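Local coordinates for uncharacterized protein (Pyrococcus horikoshii, PDB 1ZJJ) that is uncharacterised but probably acts as a magnesium-dependent phosphatase of the haloacid dehalogenase (HAD) superfamily, at residues Gly90-Gly93 and Leu94-Met98; Asp129-Tyr132 and Glu133-Lys136; Val208-Leu212 and Asp213-Ala217. One frame throughout, in Å; residues are numbered along the deposited sequence.

Interaction 1: Gly90-Gly93 and Leu94-Met98; sequences GGEG and LVKEM
Val95 N donates to Gly91 O across 3.1 Å with an N-H...O angle of 169°, and this bond closes the first turn of helix 92-101. Gly91 holds the N-cap position. Two residues further on, Glu97 N donates to Gly93 O at 3.2 Å. On the outer side of this turn Glu92 and Lys96 run alongside each other and point the same way. Glu92 is extended, whereas the lysine bends at chi2 (-110°) and again at chi4, which lays its CE 3.7 Å from Glu92 CG and turns the ammonium toward the carboxylate. The resulting salt bridge is weak, with Lys96 NZ 3.4 Å from Glu92 OE2. An acid in the first turn would also suit the positive end of the helix dipole. The methyl CG2 of Val95 rests 3.7 Å from Gly91 O, beside the carbonyl of the N-cap residue. Glu97 CG, set beside its backbone N by chi1, lies 3.3 Å from Gly93 O, and the bend at chi2 directs the carboxylate to a salt bridge with Arg74 of helix 69-80. Leu94 faces inward, its CD2 4.2 Å from Gly90 CA. Gly90 has a positive phi of 163°, a backbone conformation readily open to glycine. Leu94 also packs on Val88, and Gly93 is tied by a backbone hydrogen bond to Thr44. The arrangement is that of a strand-to-helix connection, with Gly91 at the N-cap, from strand 86-89, an outermost strand of the four-stranded parallel sheet, into helix 92-101.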
loop_
_atom_site.group_PDB
_atom_site.type_symbol
_atom_site.label_atom_id
_atom_site.label_comp_id
_atom_site.label_asym_id
_atom_site.label_seq_id
_atom_site.Cartn_x
_atom_site.Cartn_y
_atom_site.Cartn_z
ATOM N N GLY B 90 -12.935 0.577 6.649
ATOM C CA GLY B 90 -12.669 1.443 7.780
ATOM C C GLY B 90 -13.381 1.010 9.041
ATOM O O GLY B 90 -14.008 -0.051 9.078
ATOM N N GLY B 91 -13.295 1.848 10.070
ATOM C CA GLY B 91 -13.909 1.538 11.342
ATOM C C GLY B 91 -15.314 2.065 11.547
ATOM O O GLY B 91 -15.893 2.730 10.687
ATOM N N GLU B 92 -15.851 1.759 12.720
ATOM C CA GLU B 92 -17.197 2.147 13.121
ATOM C C GLU B 92 -17.545 3.594 12.785
ATOM O O GLU B 92 -18.604 3.873 12.224
ATOM C CB GLU B 92 -17.349 1.917 14.626
ATOM C CG GLU B 92 -18.761 1.984 15.147
ATOM C CD GLU B 92 -18.804 1.957 16.664
ATOM O OE1 GLU B 92 -18.125 1.096 17.262
ATOM O OE2 GLU B 92 -19.518 2.795 17.256
ATOM N N GLY B 93 -16.653 4.514 13.131
ATOM C CA GLY B 93 -16.903 5.916 12.861
ATOM C C GLY B 93 -17.217 6.199 11.405
ATOM O O GLY B 93 -18.196 6.878 11.094
ATOM N N LEU B 94 -16.388 5.672 10.510
ATOM C CA LEU B 94 -16.574 5.887 9.086
ATOM C C LEU B 94 -17.849 5.225 8.571
ATOM O O LEU B 94 -18.592 5.828 7.794
ATOM C CB LEU B 94 -15.358 5.371 8.312
ATOM C CG LEU B 94 -15.343 5.633 6.802
ATOM C CD1 LEU B 94 -15.526 7.126 6.521
ATOM C CD2 LEU B 94 -14.028 5.116 6.212
ATOM N N VAL B 95 -18.108 3.994 9.008
ATOM C CA VAL B 95 -19.306 3.284 8.576
ATOM C C VAL B 95 -20.550 4.067 8.966
ATOM O O VAL B 95 -21.488 4.180 8.179
ATOM C CB VAL B 95 -19.398 1.867 9.193
ATOM C CG1 VAL B 95 -20.798 1.300 8.975
ATOM C CG2 VAL B 95 -18.370 0.944 8.548
ATOM N N LYS B 96 -20.552 4.610 10.181
ATOM C CA LYS B 96 -21.682 5.392 10.677
ATOM C C LYS B 96 -21.942 6.633 9.828
ATOM O O LYS B 96 -23.092 6.963 9.528
ATOM C CB LYS B 96 -21.433 5.816 12.122
ATOM C CG LYS B 96 -21.196 4.660 13.073
ATOM C CD LYS B 96 -22.356 4.471 14.020
ATOM C CE LYS B 96 -22.246 3.138 14.735
ATOM N NZ LYS B 96 -22.694 3.221 16.152
ATOM N N GLU B 97 -20.873 7.332 9.456
ATOM C CA GLU B 97 -21.006 8.533 8.635
ATOM C C GLU B 97 -21.551 8.185 7.255
ATOM O O GLU B 97 -22.343 8.936 6.691
ATOM C CB GLU B 97 -19.653 9.238 8.483
ATOM C CG GLU B 97 -19.086 9.774 9.782
ATOM C CD GLU B 97 -19.884 10.937 10.355
ATOM O OE1 GLU B 97 -20.941 11.298 9.788
ATOM O OE2 GLU B 97 -19.448 11.492 11.388
ATOM N N MET B 98 -21.125 7.055 6.704
ATOM C CA MET B 98 -21.603 6.657 5.387
ATOM C C MET B 98 -23.062 6.207 5.474
ATOM O O MET B 98 -23.851 6.453 4.561
ATOM C CB MET B 98 -20.718 5.549 4.802
ATOM C CG MET B 98 -19.275 5.992 4.513
ATOM S SD MET B 98 -19.177 7.405 3.370
ATOM C CE MET B 98 -19.159 8.784 4.534
#

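Interaction 2: Asp129-Tyr132 and Glu133-Lys136; sequences DLTY and EKLK
The ring of Tyr132 meets Glu133 N and the CB of Lys136 obliquely, with its CG 3.7 Å from that backbone nitrogen. CG stands anti to the residue's own N (chi1 178°), which swings the ring out from the helix start toward the second subunit, where OH is hydrogen-bonded to Pro165 O of that subunit. The carboxylate of Glu133 sends OE1 to a water that donates to it at 2.9 Å, and the same water lies 2.7 Å from Thr131 OG1. Its other oxygen, OE2, forms a salt bridge with Arg112. Thr131 is the N-cap of helix 132-143. Its OG1 accepts from Lys134 N at 3.2 Å (N-H...O angle 156°), the side-chain cap of a helix whose first-turn amides lack preceding carbonyls. The hydroxyl is placed there by a chi1 of 59°, between the backbone N and the carbonyl carbon. Beyond this cap the backbone is held firmly by Lys136 N on Tyr132 O at 2.8 Å, while Leu135 N makes a weak bond to Thr131 O. Lys134 is extended beyond CG and passes obliquely across the threonine, with Lys134 CG 3.3 Å from Thr131 OG1; its ammonium NZ comes within 3.6 Å of Asp129 O and forms a salt bridge with Asp127 OD2. Leu130 and Leu135, both buried, cross at about a right angle, CD1 of the former 4.1 Å from CD2 of the latter. Helix 167-178 lies against both leucines through Ile170 and Leu174. Across the subunit interface Leu130 packs on Tyr132 of the second subunit and Leu135 on Leu130 of the second subunit.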
loop_
_atom_site.group_PDB
_atom_site.type_symbol
_atom_site.label_atom_id
_atom_site.label_comp_id
_atom_site.label_asym_id
_atom_site.label_seq_id
_atom_site.Cartn_x
_atom_site.Cartn_y
_atom_site.Cartn_z
ATOM N N ASP B 129 -8.926 -3.869 10.906
ATOM C CA ASP B 129 -9.290 -5.235 10.561
ATOM C C ASP B 129 -9.226 -5.441 9.055
ATOM O O ASP B 129 -9.998 -6.221 8.500
ATOM C CB ASP B 129 -10.703 -5.557 11.063
ATOM C CG ASP B 129 -10.863 -5.315 12.554
ATOM O OD1 ASP B 129 -9.996 -5.763 13.337
ATOM O OD2 ASP B 129 -11.865 -4.681 12.941
ATOM N N LEU B 130 -8.304 -4.735 8.403
ATOM C CA LEU B 130 -8.132 -4.843 6.958
ATOM C C LEU B 130 -7.789 -6.273 6.549
ATOM O O LEU B 130 -7.099 -6.994 7.271
ATOM C CB LEU B 130 -7.009 -3.908 6.472
ATOM C CG LEU B 130 -6.766 -3.894 4.956
ATOM C CD1 LEU B 130 -7.966 -3.253 4.270
ATOM C CD2 LEU B 130 -5.490 -3.123 4.615
ATOM N N THR B 131 -8.280 -6.677 5.385
ATOM C CA THR B 131 -7.999 -8.002 4.862
ATOM C C THR B 131 -7.719 -7.837 3.387
ATOM O O THR B 131 -8.068 -6.812 2.799
ATOM C CB THR B 131 -9.202 -8.972 5.005
ATOM O OG1 THR B 131 -10.328 -8.437 4.303
ATOM C CG2 THR B 131 -9.558 -9.186 6.466
ATOM N N TYR B 132 -7.081 -8.836 2.791
ATOM C CA TYR B 132 -6.802 -8.789 1.363
ATOM C C TYR B 132 -8.135 -8.740 0.624
ATOM O O TYR B 132 -8.283 -8.035 -0.378
ATOM C CB TYR B 132 -6.064 -10.042 0.906
ATOM C CG TYR B 132 -5.806 -10.049 -0.584
ATOM C CD1 TYR B 132 -4.745 -9.329 -1.128
ATOM C CD2 TYR B 132 -6.630 -10.761 -1.452
ATOM C CE1 TYR B 132 -4.508 -9.318 -2.498
ATOM C CE2 TYR B 132 -6.404 -10.758 -2.828
ATOM C CZ TYR B 132 -5.344 -10.036 -3.341
ATOM O OH TYR B 132 -5.122 -10.010 -4.694
ATOM N N GLU B 133 -9.097 -9.513 1.116
ATOM C CA GLU B 133 -10.418 -9.580 0.498
ATOM C C GLU B 133 -11.020 -8.184 0.328
ATOM O O GLU B 133 -11.585 -7.864 -0.721
ATOM C CB GLU B 133 -11.344 -10.471 1.335
ATOM C CG GLU B 133 -12.772 -10.538 0.820
ATOM C CD GLU B 133 -13.627 -11.552 1.555
ATOM O OE1 GLU B 133 -13.556 -11.617 2.799
ATOM O OE2 GLU B 133 -14.386 -12.278 0.884
ATOM N N LYS B 134 -10.899 -7.350 1.356
ATOM C CA LYS B 134 -11.424 -5.992 1.264
ATOM C C LYS B 134 -10.705 -5.217 0.159
ATOM O O LYS B 134 -11.343 -4.528 -0.638
ATOM C CB LYS B 134 -11.278 -5.268 2.602
ATOM C CG LYS B 134 -12.176 -5.812 3.699
ATOM C CD LYS B 134 -12.132 -4.927 4.930
ATOM C CE LYS B 134 -12.949 -5.515 6.066
ATOM N NZ LYS B 134 -12.951 -4.608 7.249
ATOM N N LEU B 135 -9.376 -5.321 0.110
ATOM C CA LEU B 135 -8.605 -4.638 -0.927
ATOM C C LEU B 135 -9.036 -5.107 -2.315
ATOM O O LEU B 135 -9.075 -4.325 -3.268
ATOM C CB LEU B 135 -7.107 -4.916 -0.758
ATOM C CG LEU B 135 -6.446 -4.329 0.486
ATOM C CD1 LEU B 135 -4.988 -4.766 0.541
ATOM C CD2 LEU B 135 -6.556 -2.804 0.446
ATOM N N LYS B 136 -9.347 -6.394 -2.419
ATOM C CA LYS B 136 -9.769 -6.984 -3.681
ATOM C C LYS B 136 -11.052 -6.340 -4.215
ATOM O O LYS B 136 -11.073 -5.816 -5.326
ATOM C CB LYS B 136 -9.975 -8.491 -3.502
ATOM C CG LYS B 136 -10.434 -9.211 -4.766
ATOM C CD LYS B 136 -10.781 -10.670 -4.488
ATOM C CE LYS B 136 -11.958 -10.812 -3.527
ATOM N NZ LYS B 136 -12.357 -12.242 -3.356
HETATM O O HOH W 1 -12.208 -10.248 4.950
#

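Interaction 3: Val208-Leu212 and Asp213-Ala217; sequences VGDRL and DTDIA. With MG (magnesium ion), chain D.
At the magnesium site of the HAD core, strand 204-209 ends in a loop whose Asp210 binds the metal, and Asp215 of the following helix reaches back to hold that loop. Asp215 OD2 accepts from Arg211 N at 3.1 Å through its anti lone pair, and more weakly from Asp210 N. A metal-bound water donates to Asp215 OD2 at 2.7 Å, so three donors converge on one carboxylate oxygen. Its OD1 forms a salt bridge with Lys187. Asp215 CB packs closely on Gly209 CA, at 3.7 Å. Asp210 OD1 ligates magnesium at 2.3 Å, and Asp7 OD2, the backbone O of Asp9 and three waters complete the sphere, consistent with the HAD-type DxDx(T/V) motif at the end of strand 2-6. The other oxygen of Asp210 takes a hydrogen bond from Val233 N and another from a second metal-bound water, which also accepts weakly from Arg211 NE. Arg211, extended from CG to NE, runs beside Thr214, whose OG1 lies 3.3 Å from Arg211 CB. Arg211 is the N-cap of helix 212-221, and Ile216 N meets Arg211 O at 3.1 Å in a wider, pi-type turn. Leu212 CD2 and Ile216 CG1 pack alongside each other at 4.0 Å.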
loop_
_atom_site.group_PDB
_atom_site.type_symbol
_atom_site.label_atom_id
_atom_site.label_comp_id
_atom_site.label_asym_id
_atom_site.label_seq_id
_atom_site.Cartn_x
_atom_site.Cartn_y
_atom_site.Cartn_z
ATOM N N VAL B 208 -3.711 24.924 14.796
ATOM C CA VAL B 208 -2.754 24.507 15.811
ATOM C C VAL B 208 -2.560 22.994 15.724
ATOM O O VAL B 208 -3.510 22.226 15.914
ATOM C CB VAL B 208 -3.253 24.863 17.227
ATOM C CG1 VAL B 208 -2.247 24.403 18.255
ATOM C CG2 VAL B 208 -3.515 26.364 17.338
ATOM N N GLY B 209 -1.334 22.565 15.433
ATOM C CA GLY B 209 -1.066 21.138 15.315
ATOM C C GLY B 209 0.332 20.727 15.725
ATOM O O GLY B 209 1.160 21.570 16.077
ATOM N N ASP B 210 0.599 19.422 15.684
ATOM C CA ASP B 210 1.913 18.901 16.053
ATOM C C ASP B 210 2.594 18.184 14.893
ATOM O O ASP B 210 3.732 17.739 15.030
ATOM C CB ASP B 210 1.801 17.933 17.232
ATOM C CG ASP B 210 1.072 16.667 16.862
ATOM O OD1 ASP B 210 -0.066 16.797 16.380
ATOM O OD2 ASP B 210 1.630 15.562 17.041
ATOM N N ARG B 211 1.899 18.056 13.763
ATOM C CA ARG B 211 2.474 17.399 12.588
ATOM C C ARG B 211 2.703 18.390 11.449
ATOM O O ARG B 211 1.796 19.111 11.042
ATOM C CB ARG B 211 1.575 16.261 12.091
ATOM C CG ARG B 211 1.599 15.002 12.959
ATOM C CD ARG B 211 0.645 13.923 12.419
ATOM N NE ARG B 211 0.475 12.832 13.375
ATOM C CZ ARG B 211 1.193 11.711 13.382
ATOM N NH1 ARG B 211 2.136 11.512 12.471
ATOM N NH2 ARG B 211 0.979 10.791 14.313
ATOM N N LEU B 212 3.922 18.406 10.930
ATOM C CA LEU B 212 4.277 19.307 9.845
ATOM C C LEU B 212 3.627 18.924 8.521
ATOM O O LEU B 212 3.092 19.778 7.814
ATOM C CB LEU B 212 5.801 19.347 9.693
ATOM C CG LEU B 212 6.531 20.160 10.768
ATOM C CD1 LEU B 212 7.961 19.663 10.942
ATOM C CD2 LEU B 212 6.504 21.643 10.375
ATOM N N ASP B 213 3.670 17.636 8.198
ATOM C CA ASP B 213 3.110 17.115 6.955
ATOM C C ASP B 213 1.595 17.225 6.795
ATOM O O ASP B 213 1.097 17.205 5.673
ATOM C CB ASP B 213 3.529 15.659 6.783
ATOM C CG ASP B 213 3.042 14.787 7.915
ATOM O OD1 ASP B 213 1.883 14.333 7.857
ATOM O OD2 ASP B 213 3.812 14.573 8.872
ATOM N N THR B 214 0.850 17.323 7.895
ATOM C CA THR B 214 -0.600 17.458 7.779
ATOM C C THR B 214 -1.091 18.794 8.332
ATOM O O THR B 214 -1.595 19.636 7.588
ATOM C CB THR B 214 -1.353 16.318 8.508
ATOM O OG1 THR B 214 -0.907 16.234 9.865
ATOM C CG2 THR B 214 -1.124 14.994 7.809
ATOM N N ASP B 215 -0.923 18.990 9.636
ATOM C CA ASP B 215 -1.371 20.218 10.282
ATOM C C ASP B 215 -0.762 21.501 9.715
ATOM O O ASP B 215 -1.483 22.386 9.255
ATOM C CB ASP B 215 -1.100 20.137 11.784
ATOM C CG ASP B 215 -1.802 18.968 12.433
ATOM O OD1 ASP B 215 -2.994 18.757 12.132
ATOM O OD2 ASP B 215 -1.170 18.264 13.241
ATOM N N ILE B 216 0.560 21.604 9.740
ATOM C CA ILE B 216 1.204 22.814 9.245
ATOM C C ILE B 216 1.080 22.968 7.730
ATOM O O ILE B 216 0.880 24.075 7.231
ATOM C CB ILE B 216 2.685 22.860 9.675
ATOM C CG1 ILE B 216 2.775 22.719 11.196
ATOM C CG2 ILE B 216 3.320 24.176 9.246
ATOM C CD1 ILE B 216 1.922 23.727 11.965
ATOM N N ALA B 217 1.181 21.861 6.999
ATOM C CA ALA B 217 1.060 21.915 5.547
ATOM C C ALA B 217 -0.322 22.458 5.189
ATOM O O ALA B 217 -0.482 23.239 4.257
ATOM C CB ALA B 217 1.251 20.525 4.962
HETATM MG MG MG D . -1.679 15.265 15.982
HETATM O O HOH W 2 -0.103 13.792 15.979
HETATM O O HOH W 3 -1.507 15.685 13.882
HETATM O O HOH W 4 -3.100 13.854 15.557
#

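All three interactions lie where the chain enters a helix, but only interaction 3 belongs to the metal site: Asp210 binds the magnesium ion. Interaction 3 follows strand 204-209 within the six-stranded parallel sheet. Interactions 1 and 2 start helices that follow the two neighbouring strands 86-89 and 121-124 of the separate four-stranded sheet; their centres are 16 Å apart, and their nearest atoms approach to about 5 Å without touching. From interaction 3, the centre of interaction 1 is 24 Å away, on the opposite side of the chain's centre, and that of interaction 2 is 30 Å away. Of the three, interaction 2 alone meets the second subunit.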